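Local coordinates for chromosome replication initiation inhibitor protein (Agrobacterium tumefaciens, PDB 3FD3), which probably regulates transcription as a DNA-binding factor of the LysR family, this chain being its C-terminal LysR substrate-binding domain without the DNA-binding part, at residues V2-A7 with E187-L192; T15-A20 with A53-H58; Q112-R117 with T171-P176; P151-A156 with V202-V207. All coordinates share one frame; numbering follows the deposited sequence. Where two conformers were deposited one is given.

Interaction 1: residues V2-A7 with E187-L192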
loop_
_atom_site.group_PDB
_atom_site.type_symbol
_atom_site.label_atom_id
_atom_site.label_comp_id
_atom_site.label_asym_id
_atom_site.label_seq_id
_atom_site.Cartn_x
_atom_site.Cartn_y
_atom_site.Cartn_z
ATOM N N VAL A 2 -16.859 -1.764 -19.870
ATOM C CA VAL A 2 -17.395 -2.543 -18.750
ATOM C C VAL A 2 -16.349 -2.556 -17.624
ATOM O O VAL A 2 -15.165 -2.778 -17.884
ATOM C CB VAL A 2 -17.736 -3.971 -19.191
ATOM C CG1 VAL A 2 -18.076 -4.852 -17.995
ATOM C CG2 VAL A 2 -18.918 -3.927 -20.228
ATOM N N THR A 3 -16.785 -2.328 -16.393
ATOM C CA THR A 3 -15.883 -2.395 -15.245
ATOM C C THR A 3 -16.029 -3.722 -14.500
ATOM O O THR A 3 -17.146 -4.103 -14.145
ATOM C CB THR A 3 -16.123 -1.246 -14.284
ATOM O OG1 THR A 3 -15.850 -0.016 -14.970
ATOM C CG2 THR A 3 -15.205 -1.370 -13.040
ATOM N N LEU A 4 -14.899 -4.404 -14.288
ATOM C CA LEU A 4 -14.831 -5.689 -13.597
ATOM C C LEU A 4 -14.407 -5.480 -12.160
ATOM O O LEU A 4 -13.317 -4.948 -11.910
ATOM C CB LEU A 4 -13.805 -6.602 -14.276
ATOM C CG LEU A 4 -14.000 -6.891 -15.760
ATOM C CD1 LEU A 4 -12.953 -7.870 -16.227
ATOM C CD2 LEU A 4 -15.428 -7.444 -15.974
ATOM N N ASN A 5 -15.257 -5.895 -11.226
ATOM C CA ASN A 5 -14.914 -5.878 -9.785
ATOM C C ASN A 5 -14.128 -7.138 -9.379
ATOM O O ASN A 5 -14.657 -8.269 -9.459
ATOM C CB ASN A 5 -16.200 -5.798 -8.952
ATOM C CG ASN A 5 -17.026 -4.557 -9.245
ATOM O OD1 ASN A 5 -16.509 -3.523 -9.658
ATOM N ND2 ASN A 5 -18.341 -4.667 -9.055
ATOM N N ILE A 6 -12.894 -6.951 -8.921
ATOM C CA ILE A 6 -11.976 -8.029 -8.583
ATOM C C ILE A 6 -11.366 -7.723 -7.213
ATOM O O ILE A 6 -11.093 -6.573 -6.896
ATOM C CB ILE A 6 -10.849 -8.141 -9.624
ATOM C CG1 ILE A 6 -11.395 -8.339 -11.029
ATOM C CG2 ILE A 6 -9.860 -9.308 -9.307
ATOM C CD1 ILE A 6 -10.302 -7.947 -12.092
ATOM N N ALA A 7 -11.219 -8.736 -6.381
ATOM C CA ALA A 7 -10.659 -8.582 -5.048
ATOM C C ALA A 7 -9.275 -9.226 -5.005
ATOM O O ALA A 7 -8.973 -10.167 -5.745
ATOM C CB ALA A 7 -11.564 -9.222 -3.980
ATOM N N GLU A 187 -16.392 -17.883 -18.250
ATOM C CA GLU A 187 -16.017 -17.991 -19.670
ATOM C C GLU A 187 -15.667 -16.635 -20.285
ATOM O O GLU A 187 -14.681 -16.504 -21.010
ATOM C CB GLU A 187 -17.099 -18.715 -20.473
ATOM C CG GLU A 187 -17.309 -20.152 -19.998
ATOM C CD GLU A 187 -16.086 -21.077 -20.155
ATOM O OE1 GLU A 187 -15.139 -20.778 -20.920
ATOM O OE2 GLU A 187 -16.111 -22.158 -19.523
ATOM N N ARG A 188 -16.499 -15.652 -19.987
ATOM C CA ARG A 188 -16.275 -14.293 -20.419
ATOM C C ARG A 188 -14.911 -13.785 -19.983
ATOM O O ARG A 188 -14.208 -13.160 -20.780
ATOM C CB ARG A 188 -17.377 -13.395 -19.880
ATOM C CG ARG A 188 -18.635 -13.456 -20.728
ATOM C CD ARG A 188 -19.762 -12.676 -20.090
ATOM N NE ARG A 188 -20.513 -13.450 -19.103
ATOM C CZ ARG A 188 -21.730 -13.104 -18.741
ATOM N NH1 ARG A 188 -22.411 -13.816 -17.859
ATOM N NH2 ARG A 188 -22.269 -12.027 -19.293
ATOM N N LEU A 189 -14.533 -14.115 -18.744
ATOM C CA LEU A 189 -13.268 -13.670 -18.138
ATOM C C LEU A 189 -12.129 -14.675 -18.284
ATOM O O LEU A 189 -11.139 -14.562 -17.583
ATOM C CB LEU A 189 -13.497 -13.366 -16.674
ATOM C CG LEU A 189 -14.554 -12.256 -16.461
ATOM C CD1 LEU A 189 -14.499 -11.857 -15.040
ATOM C CD2 LEU A 189 -14.371 -11.051 -17.438
ATOM N N ALA A 190 -12.217 -15.593 -19.246
ATOM C CA ALA A 190 -11.183 -16.608 -19.432
ATOM C C ALA A 190 -9.806 -15.971 -19.665
ATOM O O ALA A 190 -8.802 -16.484 -19.190
ATOM C CB ALA A 190 -11.533 -17.537 -20.607
ATOM N N GLY A 191 -9.771 -14.865 -20.397
ATOM C CA GLY A 191 -8.495 -14.147 -20.655
ATOM C C GLY A 191 -7.833 -13.607 -19.401
ATOM O O GLY A 191 -6.603 -13.648 -19.240
ATOM N N LEU A 192 -8.660 -13.095 -18.502
ATOM C CA LEU A 192 -8.184 -12.604 -17.223
ATOM C C LEU A 192 -7.603 -13.758 -16.432
ATOM O O LEU A 192 -6.481 -13.690 -15.918
ATOM C CB LEU A 192 -9.324 -11.975 -16.444
ATOM C CG LEU A 192 -9.015 -11.435 -15.057
ATOM C CD1 LEU A 192 -7.794 -10.433 -15.094
ATOM C CD2 LEU A 192 -10.239 -10.790 -14.441
#
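Leu-4, on strand 3-8, meets Leu-189 tip to tip and, more loosely, Leu-192 at the start of helix 190-203. Its CB-CG bond stands beside the backbone N, anti to the carbonyl carbon (chi1 -57°), and this carries the two methyl groups toward the helix. CB and CG make no close approach to the helix segment; the branch ends do the touching. Leu-4 CD1 lies 3.7 Å from Leu-189 CD2, while Leu-4 CD2 lies 4.0 Å from that same Leu-189 CD2, so one methyl of Leu-189 sits against both prongs of the Leu-4 fork. Leu-4 CD1 is also 4.4 Å from Leu-192 CD2.

Two residues along the strand, Ile-6 repeats this approach: its CD1 comes 3.7 Å from Leu-192 CD2, again end against end. Leu-189 is the N-cap residue, and a type I turn from Glu-187 to Ala-190 leads into the helix. Phe-24 of helix 17-26 touches Leu-4 and Leu-192, and Trp-179 touches Ile-6 and Leu-192, so the methyls belong to a core of the LysR substrate-binding domain. Leu-4 and Arg-188 also line the pocket of a hexaoxaicosane-diol, probably from the crystallisation liquor, about 4 Å from the Leu-4 side chain.

With no hydrogen bond across the segments and all four touching residues buried, the chemistry implies that strand and helix start are joined here by apolar packing alone.

Interaction 2: residues T15-A20 with A53-H58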
loop_
_atom_site.group_PDB
_atom_site.type_symbol
_atom_site.label_atom_id
_atom_site.label_comp_id
_atom_site.label_asym_id
_atom_site.label_seq_id
_atom_site.Cartn_x
_atom_site.Cartn_y
_atom_site.Cartn_z
ATOM N N THR A 15 2.793 -7.237 -4.821
ATOM C CA THR A 15 3.736 -8.063 -5.525
ATOM C C THR A 15 3.321 -8.247 -7.005
ATOM O O THR A 15 3.632 -7.364 -7.834
ATOM C CB THR A 15 4.010 -9.402 -4.779
ATOM O OG1 THR A 15 2.775 -10.071 -4.488
ATOM C CG2 THR A 15 4.794 -9.135 -3.420
ATOM N N TRP A 16 2.528 -9.268 -7.290
ATOM C CA TRP A 16 2.314 -9.810 -8.647
ATOM C C TRP A 16 0.964 -9.493 -9.287
ATOM O O TRP A 16 0.801 -9.656 -10.511
ATOM C CB TRP A 16 2.506 -11.340 -8.630
ATOM C CG TRP A 16 1.428 -12.057 -7.859
ATOM C CD1 TRP A 16 1.345 -12.235 -6.497
ATOM C CD2 TRP A 16 0.249 -12.642 -8.400
ATOM N NE1 TRP A 16 0.204 -12.927 -6.173
ATOM C CE2 TRP A 16 -0.498 -13.183 -7.319
ATOM C CE3 TRP A 16 -0.242 -12.791 -9.700
ATOM C CZ2 TRP A 16 -1.715 -13.838 -7.502
ATOM C CZ3 TRP A 16 -1.435 -13.449 -9.873
ATOM C CH2 TRP A 16 -2.171 -13.949 -8.787
ATOM N N PHE A 17 -0.020 -9.059 -8.502
ATOM C CA PHE A 17 -1.401 -9.003 -8.993
ATOM C C PHE A 17 -1.584 -8.062 -10.186
ATOM O O PHE A 17 -2.239 -8.439 -11.186
ATOM C CB PHE A 17 -2.315 -8.585 -7.839
ATOM C CG PHE A 17 -3.790 -8.428 -8.186
ATOM C CD1 PHE A 17 -4.638 -9.509 -8.208
ATOM C CD2 PHE A 17 -4.306 -7.189 -8.445
ATOM C CE1 PHE A 17 -5.990 -9.342 -8.504
ATOM C CE2 PHE A 17 -5.660 -7.035 -8.723
ATOM C CZ PHE A 17 -6.474 -8.114 -8.752
ATOM N N LEU A 18 -0.992 -6.865 -10.099
ATOM C CA LEU A 18 -1.126 -5.884 -11.172
ATOM C C LEU A 18 -0.359 -6.278 -12.409
ATOM O O LEU A 18 -0.759 -5.912 -13.516
ATOM C CB LEU A 18 -0.706 -4.480 -10.719
ATOM C CG LEU A 18 -1.667 -3.814 -9.753
ATOM C CD1 LEU A 18 -1.124 -2.407 -9.325
ATOM C CD2 LEU A 18 -3.063 -3.723 -10.365
ATOM N N ASP A 19 0.717 -7.042 -12.244
ATOM C CA ASP A 19 1.424 -7.589 -13.399
ATOM C C ASP A 19 0.498 -8.483 -14.220
ATOM O O ASP A 19 0.510 -8.424 -15.446
ATOM C CB ASP A 19 2.667 -8.373 -12.968
ATOM C CG ASP A 19 3.537 -8.779 -14.140
ATOM O OD1 ASP A 19 3.740 -7.956 -15.062
ATOM O OD2 ASP A 19 4.035 -9.920 -14.139
ATOM N N ALA A 20 -0.311 -9.301 -13.544
ATOM C CA ALA A 20 -1.306 -10.134 -14.201
ATOM C C ALA A 20 -2.460 -9.328 -14.787
ATOM O O ALA A 20 -2.831 -9.506 -15.943
ATOM C CB ALA A 20 -1.875 -11.175 -13.197
ATOM N N ALA A 53 -14.485 -11.984 -9.069
ATOM C CA ALA A 53 -13.305 -12.816 -8.982
ATOM C C ALA A 53 -12.392 -12.277 -7.913
ATOM O O ALA A 53 -12.466 -11.088 -7.533
ATOM C CB ALA A 53 -12.542 -12.865 -10.319
ATOM N N ALA A 54 -11.546 -13.165 -7.395
ATOM C CA ALA A 54 -10.669 -12.790 -6.281
ATOM C C ALA A 54 -9.462 -13.707 -6.189
ATOM O O ALA A 54 -9.582 -14.925 -6.397
ATOM C CB ALA A 54 -11.425 -12.814 -4.960
ATOM N N VAL A 55 -8.319 -13.094 -5.851
ATOM C CA VAL A 55 -7.161 -13.787 -5.319
ATOM C C VAL A 55 -7.384 -13.849 -3.826
ATOM O O VAL A 55 -7.590 -12.800 -3.160
ATOM C CB VAL A 55 -5.828 -13.047 -5.654
ATOM C CG1 VAL A 55 -4.631 -13.671 -4.866
ATOM C CG2 VAL A 55 -5.578 -13.033 -7.161
ATOM N N THR A 56 -7.343 -15.052 -3.280
ATOM C CA THR A 56 -7.636 -15.279 -1.859
ATOM C C THR A 56 -6.837 -16.457 -1.322
ATOM O O THR A 56 -6.485 -17.367 -2.070
ATOM C CB THR A 56 -9.128 -15.528 -1.657
ATOM O OG1 THR A 56 -9.404 -15.780 -0.280
ATOM C CG2 THR A 56 -9.597 -16.705 -2.509
ATOM N N ALA A 57 -6.558 -16.436 -0.012
ATOM C CA ALA A 57 -6.017 -17.610 0.673
ATOM C C ALA A 57 -7.074 -18.688 0.984
ATOM O O ALA A 57 -6.708 -19.765 1.426
ATOM C CB ALA A 57 -5.285 -17.194 1.966
ATOM N N HIS A 58 -8.347 -18.340 0.780
ATOM C CA HIS A 58 -9.458 -19.267 0.947
ATOM C C HIS A 58 -9.559 -20.240 -0.221
ATOM O O HIS A 58 -9.779 -19.859 -1.369
ATOM C CB HIS A 58 -10.792 -18.535 1.084
ATOM C CG HIS A 58 -11.011 -17.955 2.436
ATOM N ND1 HIS A 58 -11.313 -18.730 3.535
ATOM C CD2 HIS A 58 -10.958 -16.678 2.875
ATOM C CE1 HIS A 58 -11.440 -17.950 4.594
ATOM N NE2 HIS A 58 -11.231 -16.700 4.219
#
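Aliphatic-aromatic packing carries this contact: Val-55, on strand 53-56, places its two methyls against the rings of Trp-16 and Phe-17. CG2 is the shared group. Val-55 CG2 lies 3.8 Å from Phe-17 CD1 and 3.9 Å from Phe-17 CE1, approaching the phenyl ring at its edge and near its plane. The same Val-55 CG2 is 3.9 Å from CH2 of Trp-16, and Val-55 CG1 is 3.9 Å from Trp-16 CZ2, so both methyls approach the CZ2-CH2 end of the six-membered ring from one side of its plane. That meeting is oblique to the indole plane. Phe-17 and Val-55 instead run past one another in opposite directions. The Trp-16 side chain leaves its backbone with CG between the N and the carbonyl carbon (chi1 68°); its CB does not head for the strand, but the ring end comes back to it.

In the fold, this is helix-on-sheet packing within the LysR substrate-binding domain, whose family belongs to the periplasmic-binding-protein clan: helix 17-26 lies against the mixed sheet through strand 53-56. Ile-6 and Thr-8 of strand 3-8 also touch Phe-17, and Trp-179 touches Val-55, which extends the apolar layer over neighbouring strands.

Polar interactions stay within each segment or go elsewhere. The backbone N of His-58 donates to Thr-56 OG1 at 3.0 Å with an N-H...O angle of 163°, an ST turn at the end of the strand. His-58 NE2 is hydrogen-bonded to Asp-40, and Trp-16 NE1 has a weak bond to Ser-12 OG.

Interaction 3: residues Q112-R117 with T171-P176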
loop_
_atom_site.group_PDB
_atom_site.type_symbol
_atom_site.label_atom_id
_atom_site.label_comp_id
_atom_site.label_asym_id
_atom_site.label_seq_id
_atom_site.Cartn_x
_atom_site.Cartn_y
_atom_site.Cartn_z
ATOM N N GLN A 112 2.833 -13.508 12.116
ATOM C CA GLN A 112 3.930 -13.446 13.070
ATOM C C GLN A 112 3.712 -14.514 14.144
ATOM O O GLN A 112 4.653 -15.197 14.530
ATOM C CB GLN A 112 4.009 -12.083 13.747
ATOM C CG GLN A 112 4.583 -10.987 12.857
ATOM C CD GLN A 112 3.693 -10.608 11.689
ATOM O OE1 GLN A 112 4.172 -10.453 10.567
ATOM N NE2 GLN A 112 2.406 -10.399 11.955
ATOM N N ALA A 113 2.474 -14.640 14.609
ATOM C CA ALA A 113 2.122 -15.627 15.643
ATOM C C ALA A 113 2.405 -17.043 15.143
ATOM O O ALA A 113 2.974 -17.885 15.853
ATOM C CB ALA A 113 0.651 -15.490 16.048
ATOM N N SER A 114 2.005 -17.302 13.908
ATOM C CA SER A 114 2.220 -18.594 13.285
ATOM C C SER A 114 3.719 -18.894 13.129
ATOM O O SER A 114 4.172 -19.986 13.451
ATOM C CB SER A 114 1.542 -18.634 11.915
ATOM O OG SER A 114 1.711 -19.926 11.387
ATOM N N TRP A 115 4.472 -17.912 12.653
ATOM C CA TRP A 115 5.918 -18.052 12.500
ATOM C C TRP A 115 6.581 -18.376 13.837
ATOM O O TRP A 115 7.381 -19.300 13.924
ATOM C CB TRP A 115 6.547 -16.792 11.873
ATOM C CG TRP A 115 8.019 -16.936 11.743
ATOM C CD1 TRP A 115 8.695 -17.563 10.730
ATOM C CD2 TRP A 115 8.999 -16.518 12.678
ATOM N NE1 TRP A 115 10.043 -17.548 10.974
ATOM C CE2 TRP A 115 10.257 -16.911 12.169
ATOM C CE3 TRP A 115 8.945 -15.857 13.918
ATOM C CZ2 TRP A 115 11.447 -16.654 12.844
ATOM C CZ3 TRP A 115 10.125 -15.606 14.581
ATOM C CH2 TRP A 115 11.360 -16.025 14.053
ATOM N N ILE A 116 6.219 -17.646 14.888
ATOM C CA ILE A 116 6.775 -17.933 16.222
ATOM C C ILE A 116 6.489 -19.373 16.668
ATOM O O ILE A 116 7.389 -20.083 17.125
ATOM C CB ILE A 116 6.225 -16.979 17.286
ATOM C CG1 ILE A 116 6.721 -15.544 17.015
ATOM C CG2 ILE A 116 6.670 -17.442 18.679
ATOM C CD1 ILE A 116 5.963 -14.456 17.786
ATOM N N ARG A 117 5.224 -19.766 16.539
ATOM C CA ARG A 117 4.742 -21.088 16.920
ATOM C C ARG A 117 5.601 -22.159 16.251
ATOM O O ARG A 117 6.087 -23.092 16.906
ATOM C CB ARG A 117 3.271 -21.188 16.492
ATOM C CG ARG A 117 2.520 -22.411 16.909
ATOM C CD ARG A 117 1.009 -22.130 16.990
ATOM N NE ARG A 117 0.434 -21.503 15.799
ATOM C CZ ARG A 117 -0.198 -20.330 15.792
ATOM N NH1 ARG A 117 -0.334 -19.625 16.906
ATOM N NH2 ARG A 117 -0.695 -19.855 14.665
ATOM N N THR A 171 13.286 -20.629 7.832
ATOM C CA THR A 171 11.984 -20.778 8.492
ATOM C C THR A 171 10.879 -20.004 7.750
ATOM O O THR A 171 10.148 -19.213 8.361
ATOM C CB THR A 171 12.039 -20.322 9.960
ATOM O OG1 THR A 171 12.445 -18.949 10.025
ATOM C CG2 THR A 171 13.006 -21.219 10.749
ATOM N N PRO A 172 10.734 -20.256 6.438
ATOM C CA PRO A 172 9.699 -19.518 5.714
ATOM C C PRO A 172 8.298 -19.924 6.130
ATOM O O PRO A 172 8.086 -21.022 6.687
ATOM C CB PRO A 172 9.948 -19.900 4.250
ATOM C CG PRO A 172 10.597 -21.222 4.314
ATOM C CD PRO A 172 11.466 -21.175 5.550
ATOM N N LEU A 173 7.344 -19.048 5.842
ATOM C CA LEU A 173 5.929 -19.289 6.069
ATOM C C LEU A 173 5.264 -19.214 4.705
ATOM O O LEU A 173 5.342 -18.178 4.024
ATOM C CB LEU A 173 5.365 -18.215 6.999
ATOM C CG LEU A 173 3.988 -18.421 7.623
ATOM C CD1 LEU A 173 3.872 -17.657 8.961
ATOM C CD2 LEU A 173 2.895 -17.979 6.658
ATOM N N ASP A 174 4.633 -20.308 4.308
ATOM C CA ASP A 174 4.034 -20.422 2.978
ATOM C C ASP A 174 2.517 -20.363 3.036
ATOM O O ASP A 174 1.886 -21.140 3.761
ATOM C CB ASP A 174 4.443 -21.761 2.379
ATOM C CG ASP A 174 5.910 -21.827 2.037
ATOM O OD1 ASP A 174 6.583 -20.782 1.956
ATOM O OD2 ASP A 174 6.404 -22.950 1.840
ATOM N N ILE A 175 1.938 -19.495 2.212
ATOM C CA ILE A 175 0.503 -19.331 2.124
ATOM C C ILE A 175 0.056 -19.652 0.689
ATOM O O ILE A 175 0.361 -18.915 -0.258
ATOM C CB ILE A 175 0.081 -17.894 2.471
ATOM C CG1 ILE A 175 0.527 -17.523 3.898
ATOM C CG2 ILE A 175 -1.424 -17.736 2.309
ATOM C CD1 ILE A 175 -0.078 -18.341 5.003
ATOM N N PRO A 176 -0.637 -20.770 0.515
ATOM C CA PRO A 176 -1.174 -21.060 -0.819
ATOM C C PRO A 176 -2.256 -20.049 -1.183
ATOM O O PRO A 176 -3.047 -19.657 -0.306
ATOM C CB PRO A 176 -1.798 -22.454 -0.659
ATOM C CG PRO A 176 -1.169 -23.047 0.497
ATOM C CD PRO A 176 -0.902 -21.875 1.450
#
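The indole N-H of Trp-115 is taken up by Thr-171. Trp-115 NE1 donates to Thr-171 OG1 at 2.9 Å, with an N-H...O angle of 154°, and the oxygen lies close to the ring plane, 11° out of it. A second, weak bond runs from Trp-115 NE1 to the backbone O of Thr-171 at 3.1 Å; its angle of only 121° marks it as the minor branch, though this oxygen too meets the ring edge in plane. One threonine therefore offers the indole two acceptors. Its hydroxyl has another partner, being hydrogen-bonded to the backbone O of Met-168, which ties the acceptor back into its own strand region.

Leu-173 CD1 packs on CB of Ser-114 (3.9 Å) and on CB of Trp-115. The same Leu-173 methyl is 3.7 Å from the backbone N of Trp-115 and so lies against the helix backbone. Ala-77 and Leu-149 also touch the tryptophan, and its ring meets that of Trp-147.

Helix 111-120 is thus held against strand 165-181, helix-on-sheet packing of the LysR substrate-binding domain, beside Leu-149, a calcium-binding residue seen in a structure of this protein, although no calcium is bound there in this chain.

Interaction 4: residues P151-A156 with V202-V207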
loop_
_atom_site.group_PDB
_atom_site.type_symbol
_atom_site.label_atom_id
_atom_site.label_comp_id
_atom_site.label_asym_id
_atom_site.label_seq_id
_atom_site.Cartn_x
_atom_site.Cartn_y
_atom_site.Cartn_z
ATOM N N PRO A 151 6.545 -10.857 2.199
ATOM C CA PRO A 151 6.676 -11.719 1.020
ATOM C C PRO A 151 8.096 -11.714 0.424
ATOM O O PRO A 151 8.737 -10.645 0.344
ATOM C CB PRO A 151 5.685 -11.105 0.030
ATOM C CG PRO A 151 4.749 -10.310 0.835
ATOM C CD PRO A 151 5.498 -9.829 2.019
ATOM N N VAL A 152 8.564 -12.890 0.005
ATOM C CA VAL A 152 9.914 -13.068 -0.508
ATOM C C VAL A 152 10.216 -12.131 -1.680
ATOM O O VAL A 152 11.348 -11.632 -1.793
ATOM C CB VAL A 152 10.190 -14.552 -0.938
ATOM C CG1 VAL A 152 9.246 -15.024 -2.062
ATOM C CG2 VAL A 152 11.666 -14.725 -1.321
ATOM N N GLN A 153 9.207 -11.853 -2.497
ATOM C CA GLN A 153 9.398 -11.017 -3.691
ATOM C C GLN A 153 9.855 -9.608 -3.297
ATOM O O GLN A 153 10.563 -8.947 -4.054
ATOM C CB GLN A 153 8.109 -10.912 -4.521
ATOM C CG GLN A 153 7.612 -12.199 -5.138
ATOM C CD GLN A 153 6.876 -13.132 -4.188
ATOM O OE1 GLN A 153 6.567 -12.764 -3.075
ATOM N NE2 GLN A 153 6.583 -14.375 -4.660
ATOM N N LEU A 154 9.455 -9.153 -2.118
ATOM C CA LEU A 154 9.751 -7.802 -1.684
ATOM C C LEU A 154 11.017 -7.699 -0.844
ATOM O O LEU A 154 11.525 -6.587 -0.628
ATOM C CB LEU A 154 8.589 -7.264 -0.867
ATOM C CG LEU A 154 7.265 -7.148 -1.622
ATOM C CD1 LEU A 154 6.217 -6.491 -0.747
ATOM C CD2 LEU A 154 7.409 -6.398 -2.991
ATOM N N VAL A 155 11.536 -8.836 -0.390
ATOM C CA VAL A 155 12.715 -8.809 0.467
ATOM C C VAL A 155 13.904 -9.609 -0.026
ATOM O O VAL A 155 14.964 -9.548 0.587
ATOM C CB VAL A 155 12.393 -9.211 1.931
ATOM C CG1 VAL A 155 11.421 -8.187 2.593
ATOM C CG2 VAL A 155 11.886 -10.635 2.032
ATOM N N ALA A 156 13.766 -10.313 -1.138
ATOM C CA ALA A 156 14.874 -11.146 -1.628
ATOM C C ALA A 156 16.147 -10.345 -1.872
ATOM O O ALA A 156 17.239 -10.763 -1.437
ATOM C CB ALA A 156 14.471 -11.877 -2.904
ATOM N N VAL A 202 4.747 -18.165 -12.753
ATOM C CA VAL A 202 6.111 -17.682 -12.844
ATOM C C VAL A 202 6.614 -17.141 -11.508
ATOM O O VAL A 202 7.774 -17.332 -11.160
ATOM C CB VAL A 202 6.215 -16.576 -13.913
ATOM C CG1 VAL A 202 7.597 -15.952 -13.898
ATOM C CG2 VAL A 202 5.903 -17.165 -15.289
ATOM N N VAL A 203 5.733 -16.484 -10.762
ATOM C CA VAL A 203 6.116 -15.735 -9.559
ATOM C C VAL A 203 5.998 -16.487 -8.246
ATOM O O VAL A 203 6.810 -16.284 -7.335
ATOM C CB VAL A 203 5.261 -14.441 -9.480
ATOM C CG1 VAL A 203 5.524 -13.690 -8.179
ATOM C CG2 VAL A 203 5.594 -13.560 -10.682
ATOM N N LEU A 204 4.957 -17.308 -8.104
ATOM C CA LEU A 204 4.720 -18.019 -6.856
ATOM C C LEU A 204 5.425 -19.357 -6.912
ATOM O O LEU A 204 5.859 -19.790 -7.988
ATOM C CB LEU A 204 3.219 -18.207 -6.642
ATOM C CG LEU A 204 2.393 -16.922 -6.589
ATOM C CD1 LEU A 204 0.927 -17.280 -6.269
ATOM C CD2 LEU A 204 2.955 -15.912 -5.539
HETATM N N MSE A 205 5.533 -20.025 -5.772
HETATM C CA MSE A 205 6.112 -21.356 -5.752
HETATM C C MSE A 205 5.041 -22.330 -6.206
HETATM O O MSE A 205 3.865 -22.132 -5.902
HETATM C CB MSE A 205 6.563 -21.744 -4.354
HETATM C CG MSE A 205 7.520 -20.801 -3.737
HETATM SE SE MSE A 205 8.302 -21.603 -2.143
HETATM C CE MSE A 205 6.837 -22.712 -1.513
ATOM N N PRO A 206 5.442 -23.396 -6.920
ATOM C CA PRO A 206 4.470 -24.349 -7.444
ATOM C C PRO A 206 3.705 -25.093 -6.351
ATOM O O PRO A 206 4.229 -25.303 -5.253
ATOM C CB PRO A 206 5.320 -25.347 -8.266
ATOM C CG PRO A 206 6.703 -25.133 -7.897
ATOM C CD PRO A 206 6.827 -23.738 -7.300
ATOM N N VAL A 207 2.478 -25.491 -6.675
ATOM C CA VAL A 207 1.600 -26.203 -5.739
ATOM C C VAL A 207 2.057 -27.636 -5.596
ATOM O O VAL A 207 2.663 -27.983 -4.580
ATOM C CB VAL A 207 0.128 -26.224 -6.223
ATOM C CG1 VAL A 207 -0.407 -24.828 -6.344
ATOM C CG2 VAL A 207 0.007 -26.976 -7.558
#
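Gln-153 extends from its backbone with CG anti to the carbonyl carbon and then bends at the next bond (chi2 79°), a turn that brings its amide to the end of helix 190-203. There Gln-153 NE2 donates to the backbone O of Val-203 at 3.3 Å, with an N-H...O angle of 148°. The acceptor lies in the amide's own plane, whereas the donor stands above the carbonyl plane, 49° out of it, and not on a lone pair; the bond is also long.

Two methyls lie close to the amide nitrogen: Val-203 CG1 is 3.7 Å from Gln-153 NE2, and Leu-204 CD2 comes within 4.0 Å of Gln-153 NE2. Val-203 CG1 is also 4.0 Å from Gln-153 CG, the two side chains running obliquely to each other.

Leu-204 is the first residue to leave helical geometry, so the glutamine grips a carbonyl at the helix C-terminus, where the carbonyls of the last turn lack the following backbone N-H groups of the helix. Leu-73 and Thr-15 also touch Gln-153, and Trp-16 touches Val-203. The result is a side-chain-to-main-chain tie between Gln-153 of helix 152-161 and the C-terminal end of helix 190-203, a helix-end contact within the LysR substrate-binding fold.

In the fold
Interactions 1, 2 and 3 share the mixed sheet: strands 3-8 and 53-56 are neighbours, and 165-181 follows 53-56. Interactions 1 and 2 lie 13 Å apart between centres and meet where Ala-7 N and O face Ala-53 O and Val-55 N as probable hydrogen bonds. Interaction 3 lies on the other side of the chain's centre from interaction 1; their centres are about 32 Å apart. Interaction 4 uses helix 190-203, as interaction 1 does, but at its far end, and touches interaction 2 through Trp-16 and Val-203. Interaction 2 closes before 3 and 4 open, while 3 and 4 alternate along the chain. Helix 190-203 thus links distant parts of one domain.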